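PDB 3MCX: SusD superfamily protein from Bacteroides thetaiotaomicron, which is of uncharacterised function but, as a SusD-family outer-membrane protein, probably helps capture glycans at the cell surface for uptake, and binds zinc in the crystal. Local coordinates for residues A[300-309]-A[407-415]. Numbering follows the deposited sequence.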
ATOM      1  N   LEU A 300     -13.672   6.979 -15.377  1.00  6.00           N
ATOM      2  CA  LEU A 300     -12.348   6.634 -15.931  1.00  6.07           C
ATOM      3  C   LEU A 300     -12.382   5.249 -16.558  1.00  6.88           C
ATOM      4  O   LEU A 300     -11.932   5.046 -17.676  1.00  6.30           O
ATOM      5  CB  LEU A 300     -11.290   6.674 -14.839  1.00  7.10           C
ATOM      6  CG  LEU A 300      -9.900   6.195 -15.247  1.00  7.24           C
ATOM      7  CD1 LEU A 300      -9.263   7.084 -16.303  1.00  9.58           C
ATOM      8  CD2 LEU A 300      -8.994   6.126 -14.024  1.00  9.26           C
ATOM      9  N   LEU A 301     -12.906   4.269 -15.825  1.00  6.52           N
ATOM     10  CA  LEU A 301     -12.949   2.890 -16.356  1.00  6.71           C
ATOM     11  C   LEU A 301     -13.850   2.767 -17.588  1.00  7.28           C
ATOM     12  O   LEU A 301     -13.547   2.024 -18.525  1.00  6.67           O
ATOM     13  CB  LEU A 301     -13.411   1.920 -15.267  1.00  7.50           C
ATOM     14  CG  LEU A 301     -12.984   0.462 -15.430  1.00  9.08           C
ATOM     15  CD1 LEU A 301     -11.448   0.269 -15.398  1.00 10.93           C
ATOM     16  CD2 LEU A 301     -13.623  -0.355 -14.306  1.00 10.31           C
ATOM     17  N   ASN A 302     -14.923   3.550 -17.622  1.00  6.93           N
ATOM     18  CA  ASN A 302     -15.838   3.561 -18.742  1.00  6.77           C
ATOM     19  C   ASN A 302     -15.275   4.230 -20.008  1.00  6.81           C
ATOM     20  O   ASN A 302     -15.916   4.186 -21.062  1.00  6.69           O
ATOM     21  CB  ASN A 302     -17.192   4.188 -18.339  1.00  7.18           C
ATOM     22  CG  ASN A 302     -18.032   3.246 -17.481  1.00 10.07           C
ATOM     23  OD1 ASN A 302     -17.921   2.032 -17.608  1.00 14.23           O
ATOM     24  ND2 ASN A 302     -18.886   3.805 -16.604  1.00 16.06           N
ATOM     25  N   GLU A 303     -14.081   4.836 -19.911  1.00  6.21           N
ATOM     26  CA  GLU A 303     -13.421   5.362 -21.117  1.00  6.51           C
ATOM     27  C   GLU A 303     -13.084   4.217 -22.087  1.00  6.99           C
ATOM     28  O   GLU A 303     -12.917   4.457 -23.282  1.00  8.43           O
ATOM     29  CB  GLU A 303     -12.166   6.198 -20.795  1.00  6.46           C
ATOM     30  CG  GLU A 303     -12.497   7.458 -20.028  1.00  6.62           C
ATOM     31  CD  GLU A 303     -11.297   8.284 -19.618  1.00 10.35           C
ATOM     32  OE1 GLU A 303     -10.165   8.011 -20.055  1.00 10.77           O
ATOM     33  OE2 GLU A 303     -11.486   9.230 -18.818  1.00 14.26           O
ATOM     34  N   ASP A 304     -12.975   2.997 -21.567  1.00  6.67           N
ATOM     35  CA  ASP A 304     -12.770   1.822 -22.424  1.00  6.34           C
ATOM     36  C   ASP A 304     -13.748   0.712 -22.033  1.00  6.27           C
ATOM     37  O   ASP A 304     -13.523   0.021 -21.041  1.00  6.14           O
ATOM     38  CB  ASP A 304     -11.300   1.335 -22.366  1.00  6.34           C
ATOM     39  CG  ASP A 304     -11.053   0.102 -23.230  1.00  6.09           C
ATOM     40  OD1 ASP A 304     -11.977  -0.308 -23.968  1.00  6.83           O
ATOM     41  OD2 ASP A 304      -9.932  -0.459 -23.139  1.00  8.12           O
ATOM     42  N   PRO A 305     -14.835   0.546 -22.799  1.00  7.49           N
ATOM     43  CA  PRO A 305     -15.804  -0.510 -22.471  1.00  8.05           C
ATOM     44  C   PRO A 305     -15.286  -1.944 -22.596  1.00  8.52           C
ATOM     45  O   PRO A 305     -15.932  -2.851 -22.048  1.00  8.85           O
ATOM     46  CB  PRO A 305     -16.956  -0.281 -23.458  1.00  8.73           C
ATOM     47  CG  PRO A 305     -16.672   0.956 -24.162  1.00 11.22           C
ATOM     48  CD  PRO A 305     -15.302   1.424 -23.885  1.00  8.08           C
ATOM     49  N   LYS A 306     -14.138  -2.148 -23.267  1.00  7.84           N
ATOM     50  CA  LYS A 306     -13.561  -3.490 -23.460  1.00  8.70           C
ATOM     51  C   LYS A 306     -12.592  -3.885 -22.334  1.00  7.93           C
ATOM     52  O   LYS A 306     -11.978  -4.957 -22.373  1.00  7.66           O
ATOM     53  CB  LYS A 306     -12.790  -3.545 -24.796  1.00  8.19           C
ATOM     54  CG  LYS A 306     -13.603  -3.139 -26.030  1.00 11.45           C
ATOM     55  CD  LYS A 306     -14.787  -4.001 -26.217  1.00 14.52           C
ATOM     56  CE  LYS A 306     -15.424  -3.710 -27.577  1.00 16.75           C
ATOM     57  NZ  LYS A 306     -16.647  -4.521 -27.795  1.00 19.36           N
ATOM     58  N   ASP A 307     -12.433  -3.013 -21.350  1.00  6.90           N
ATOM     59  CA  ASP A 307     -11.497  -3.214 -20.267  1.00  6.35           C
ATOM     60  C   ASP A 307     -11.972  -4.394 -19.376  1.00  6.67           C
ATOM     61  O   ASP A 307     -13.094  -4.399 -18.871  1.00  7.27           O
ATOM     62  CB  ASP A 307     -11.395  -1.926 -19.461  1.00  6.26           C
ATOM     63  CG  ASP A 307     -10.207  -1.895 -18.548  1.00  8.07           C
ATOM     64  OD1 ASP A 307      -9.936  -2.881 -17.800  1.00  6.67           O
ATOM     65  OD2 ASP A 307      -9.528  -0.832 -18.500  1.00  7.35           O
ATOM     66  N   VAL A 308     -11.113  -5.386 -19.179  1.00  6.44           N
ATOM     67  CA  VAL A 308     -11.473  -6.531 -18.326  1.00  6.09           C
ATOM     68  C   VAL A 308     -11.766  -6.111 -16.882  1.00  6.78           C
ATOM     69  O   VAL A 308     -12.512  -6.806 -16.195  1.00  7.73           O
ATOM     70  CB  VAL A 308     -10.353  -7.600 -18.339  1.00  5.92           C
ATOM     71  CG1 VAL A 308      -9.115  -7.145 -17.609  1.00  6.93           C
ATOM     72  CG2 VAL A 308     -10.884  -8.983 -17.799  1.00  6.77           C
ATOM     73  N   ARG A 309     -11.214  -4.988 -16.418  1.00  6.40           N
ATOM     74  CA  ARG A 309     -11.366  -4.564 -15.018  1.00  6.58           C
ATOM     75  C   ARG A 309     -12.806  -4.142 -14.663  1.00  6.81           C
ATOM     76  O   ARG A 309     -13.125  -4.012 -13.477  1.00  6.88           O
ATOM     77  CB  ARG A 309     -10.311  -3.492 -14.698  1.00  6.87           C
ATOM     78  CG  ARG A 309      -8.928  -4.110 -14.689  1.00  6.81           C
ATOM     79  CD  ARG A 309      -7.792  -3.116 -14.800  1.00  6.27           C
ATOM     80  NE  ARG A 309      -7.768  -2.446 -16.098  1.00  6.48           N
ATOM     81  CZ  ARG A 309      -6.712  -1.821 -16.600  1.00  6.14           C
ATOM     82  NH1 ARG A 309      -5.543  -1.820 -15.963  1.00  7.13           N
ATOM     83  NH2 ARG A 309      -6.821  -1.180 -17.740  1.00  6.02           N
ATOM     84  N   LEU A 407      -0.554   7.303 -15.420  1.00  6.74           N
ATOM     85  CA  LEU A 407      -1.277   7.496 -14.170  1.00  6.90           C
ATOM     86  C   LEU A 407      -2.730   7.011 -14.254  1.00  6.51           C
ATOM     87  O   LEU A 407      -3.232   6.443 -13.280  1.00  6.62           O
ATOM     88  CB  LEU A 407      -1.160   8.971 -13.721  1.00  6.28           C
ATOM     89  CG  LEU A 407       0.281   9.414 -13.403  1.00  7.21           C
ATOM     90  CD1 LEU A 407       0.241  10.863 -12.816  1.00  8.70           C
ATOM     91  CD2 LEU A 407       1.014   8.501 -12.423  1.00  8.72           C
ATOM     92  N   LYS A 408      -3.385   7.245 -15.402  1.00  6.88           N
ATOM     93  CA  LYS A 408      -4.684   6.610 -15.660  1.00  6.80           C
ATOM     94  C   LYS A 408      -4.619   5.093 -15.573  1.00  6.89           C
ATOM     95  O   LYS A 408      -5.471   4.476 -14.935  1.00  6.79           O
ATOM     96  CB  LYS A 408      -5.245   6.999 -17.020  1.00  7.05           C
ATOM     97  CG  LYS A 408      -5.816   8.417 -17.119  1.00  8.70           C
ATOM     98  CD  LYS A 408      -6.510   8.632 -18.460  1.00 11.55           C
ATOM     99  CE  LYS A 408      -7.296   9.925 -18.567  1.00 13.32           C
ATOM    100  NZ  LYS A 408      -8.093  10.006 -19.845  1.00 11.58           N
ATOM    101  N   GLU A 409      -3.629   4.473 -16.192  1.00  6.26           N
ATOM    102  CA  GLU A 409      -3.523   3.023 -16.143  1.00  6.90           C
ATOM    103  C   GLU A 409      -3.305   2.533 -14.729  1.00  7.46           C
ATOM    104  O   GLU A 409      -3.888   1.507 -14.319  1.00  7.21           O
ATOM    105  CB  GLU A 409      -2.396   2.537 -17.061  1.00  6.51           C
ATOM    106  CG  GLU A 409      -2.518   1.066 -17.430  1.00  7.62           C
ATOM    107  CD  GLU A 409      -3.770   0.757 -18.198  1.00  7.93           C
ATOM    108  OE1 GLU A 409      -4.350   1.648 -18.851  1.00  8.08           O
ATOM    109  OE2 GLU A 409      -4.159  -0.427 -18.166  1.00  8.69           O
ATOM    110  N   ARG A 410      -2.484   3.239 -13.951  1.00  7.10           N
ATOM    111  CA  ARG A 410      -2.274   2.871 -12.555  1.00  7.30           C
ATOM    112  C   ARG A 410      -3.549   2.937 -11.738  1.00  7.44           C
ATOM    113  O   ARG A 410      -3.802   2.074 -10.889  1.00  7.30           O
ATOM    114  CB  ARG A 410      -1.220   3.765 -11.889  1.00  7.89           C
ATOM    115  CG  ARG A 410       0.222   3.574 -12.422  1.00  8.23           C
ATOM    116  CD  ARG A 410       1.226   4.521 -11.723  1.00  8.54           C
ATOM    117  NE  ARG A 410       1.295   4.209 -10.307  1.00  9.37           N
ATOM    118  CZ  ARG A 410       2.113   3.333  -9.726  1.00 12.07           C
ATOM    119  NH1 ARG A 410       3.094   2.738 -10.394  1.00 15.14           N
ATOM    120  NH2 ARG A 410       1.979   3.120  -8.456  1.00 12.91           N
ATOM    121  N   ARG A 411      -4.354   3.971 -11.965  1.00  7.19           N
ATOM    122  CA  ARG A 411      -5.630   4.104 -11.251  1.00  7.76           C
ATOM    123  C   ARG A 411      -6.541   2.907 -11.575  1.00  7.52           C
ATOM    124  O   ARG A 411      -7.204   2.356 -10.684  1.00  7.39           O
ATOM    125  CB  ARG A 411      -6.324   5.429 -11.579  1.00  7.79           C
ATOM    126  CG  ARG A 411      -5.648   6.597 -10.847  1.00  8.64           C
ATOM    127  CD  ARG A 411      -6.136   7.894 -11.421  1.00  7.95           C
ATOM    128  NE  ARG A 411      -7.558   8.106 -11.177  1.00  7.98           N
ATOM    129  CZ  ARG A 411      -8.294   9.033 -11.786  1.00  9.83           C
ATOM    130  NH1 ARG A 411      -7.752   9.850 -12.705  1.00 10.88           N
ATOM    131  NH2 ARG A 411      -9.593   9.158 -11.487  1.00 10.22           N
ATOM    132  N   LYS A 412      -6.578   2.511 -12.838  1.00  6.70           N
ATOM    133  CA  LYS A 412      -7.418   1.381 -13.247  1.00  6.88           C
ATOM    134  C   LYS A 412      -6.878   0.057 -12.643  1.00  7.83           C
ATOM    135  O   LYS A 412      -7.633  -0.766 -12.155  1.00  7.01           O
ATOM    136  CB  LYS A 412      -7.471   1.248 -14.759  1.00  6.97           C
ATOM    137  CG  LYS A 412      -8.193   2.388 -15.479  1.00  7.61           C
ATOM    138  CD  LYS A 412      -8.091   2.254 -16.984  1.00  7.62           C
ATOM    139  CE  LYS A 412      -8.582   3.491 -17.709  1.00  7.50           C
ATOM    140  NZ  LYS A 412      -8.684   3.269 -19.189  1.00  7.75           N
ATOM    141  N   GLU A 413      -5.569  -0.144 -12.684  1.00  7.69           N
ATOM    142  CA  GLU A 413      -4.957  -1.403 -12.326  1.00  7.34           C
ATOM    143  C   GLU A 413      -4.863  -1.606 -10.827  1.00  7.89           C
ATOM    144  O   GLU A 413      -5.034  -2.717 -10.349  1.00  8.31           O
ATOM    145  CB  GLU A 413      -3.547  -1.515 -12.945  1.00  6.78           C
ATOM    146  CG  GLU A 413      -2.897  -2.890 -12.738  1.00  7.07           C
ATOM    147  CD  GLU A 413      -3.763  -4.028 -13.285  1.00  7.88           C
ATOM    148  OE1 GLU A 413      -4.320  -3.854 -14.388  1.00  6.95           O
ATOM    149  OE2 GLU A 413      -3.884  -5.100 -12.628  1.00  8.50           O
ATOM    150  N   LEU A 414      -4.566  -0.544 -10.089  1.00  7.76           N
ATOM    151  CA  LEU A 414      -4.167  -0.659  -8.682  1.00  7.92           C
ATOM    152  C   LEU A 414      -5.213  -0.144  -7.702  1.00  8.05           C
ATOM    153  O   LEU A 414      -4.959  -0.038  -6.511  1.00  7.51           O
ATOM    154  CB  LEU A 414      -2.838   0.076  -8.464  1.00  8.14           C
ATOM    155  CG  LEU A 414      -1.665  -0.461  -9.314  1.00  8.19           C
ATOM    156  CD1 LEU A 414      -0.411   0.384  -9.138  1.00  9.54           C
ATOM    157  CD2 LEU A 414      -1.378  -1.923  -8.956  1.00 10.27           C
ATOM    158  N   VAL A 415      -6.413   0.129  -8.212  1.00  7.81           N
ATOM    159  CA  VAL A 415      -7.514   0.549  -7.342  1.00  7.24           C
ATOM    160  C   VAL A 415      -7.686  -0.455  -6.196  1.00  7.33           C
ATOM    161  O   VAL A 415      -7.710  -1.649  -6.407  1.00  7.82           O
ATOM    162  CB  VAL A 415      -8.842   0.705  -8.140  1.00  7.26           C
ATOM    163  CG1 VAL A 415      -9.327  -0.639  -8.751  1.00  6.70           C
ATOM    164  CG2 VAL A 415      -9.921   1.341  -7.247  1.00  8.02           C
TER
HETATM  165  O   HOH W   1     -10.824   1.522 -18.988  1.00  7.16           O
HETATM  166  O   HOH W   2      -8.617   5.772 -20.400  1.00 10.81           O
HETATM  167  O   HOH W   3     -10.206  11.264 -17.960  1.00 25.95           O
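Arg309, in the 3-10 turn that follows the loop after helix 295-301, reaches helix 403-414 and joins Glu409, Glu413 and Asp307, two residues before it, in a salt-bridge network, which pins this turn to a helix of the SusD fold. Every nitrogen of its guanidinium is used. NE and NH2 grip Asp307 side-on, NE giving to the syn lone pair of OD1 at 2.8 Å and NH2 to OD2. The Arg309 backbone N also donates to Asp307 OD1, closing an Asx turn. End-on, NH1 and NH2 share Glu409 OE2, which lies near the guanidinium plane but is approached from above its own carboxylate plane; the two planes are 44° apart. Glu409 OE1 is held by Arg405. NH1 also gives a bent bond (135°) to Glu413 OE1, which is tilted from the guanidinium plane and which Arg388 also holds, while Glu413 OE2 goes to Tyr244 and Arg355. Lys412 CB sits over the centre of one guanidinium face, 3.6 Å above it. A leucine at Arg309 would probably leave Glu409 OE2 and the Asp307 carboxylate without their shared cation and the turn less firmly tied to the helix. Extended beyond CG, Lys412 passes Leu301 CD1 and carries NZ to two waters. One donates to Leu301 O and Asp307 OD2, the other to Glu303 OE1, so the buried lysine meets those acidic groups through water; its NZ stays 4.2 Å from Asp307 OD2. Leu300, with CG anti to the backbone N (chi1 174°), spreads its methyls over two side chains: CD1 packs on Lys408 CG, and CD2 lies on Arg411 CB and over the centre of its guanidinium, whose NE is paired with Asp55. At the exposed end Lys408 NZ bonds Glu303 OE1 at 2.9 Å on its syn side, and a third water accepts from Lys408 NZ and donates to Glu303 OE2, its oxygen 2.6 Å from OE2.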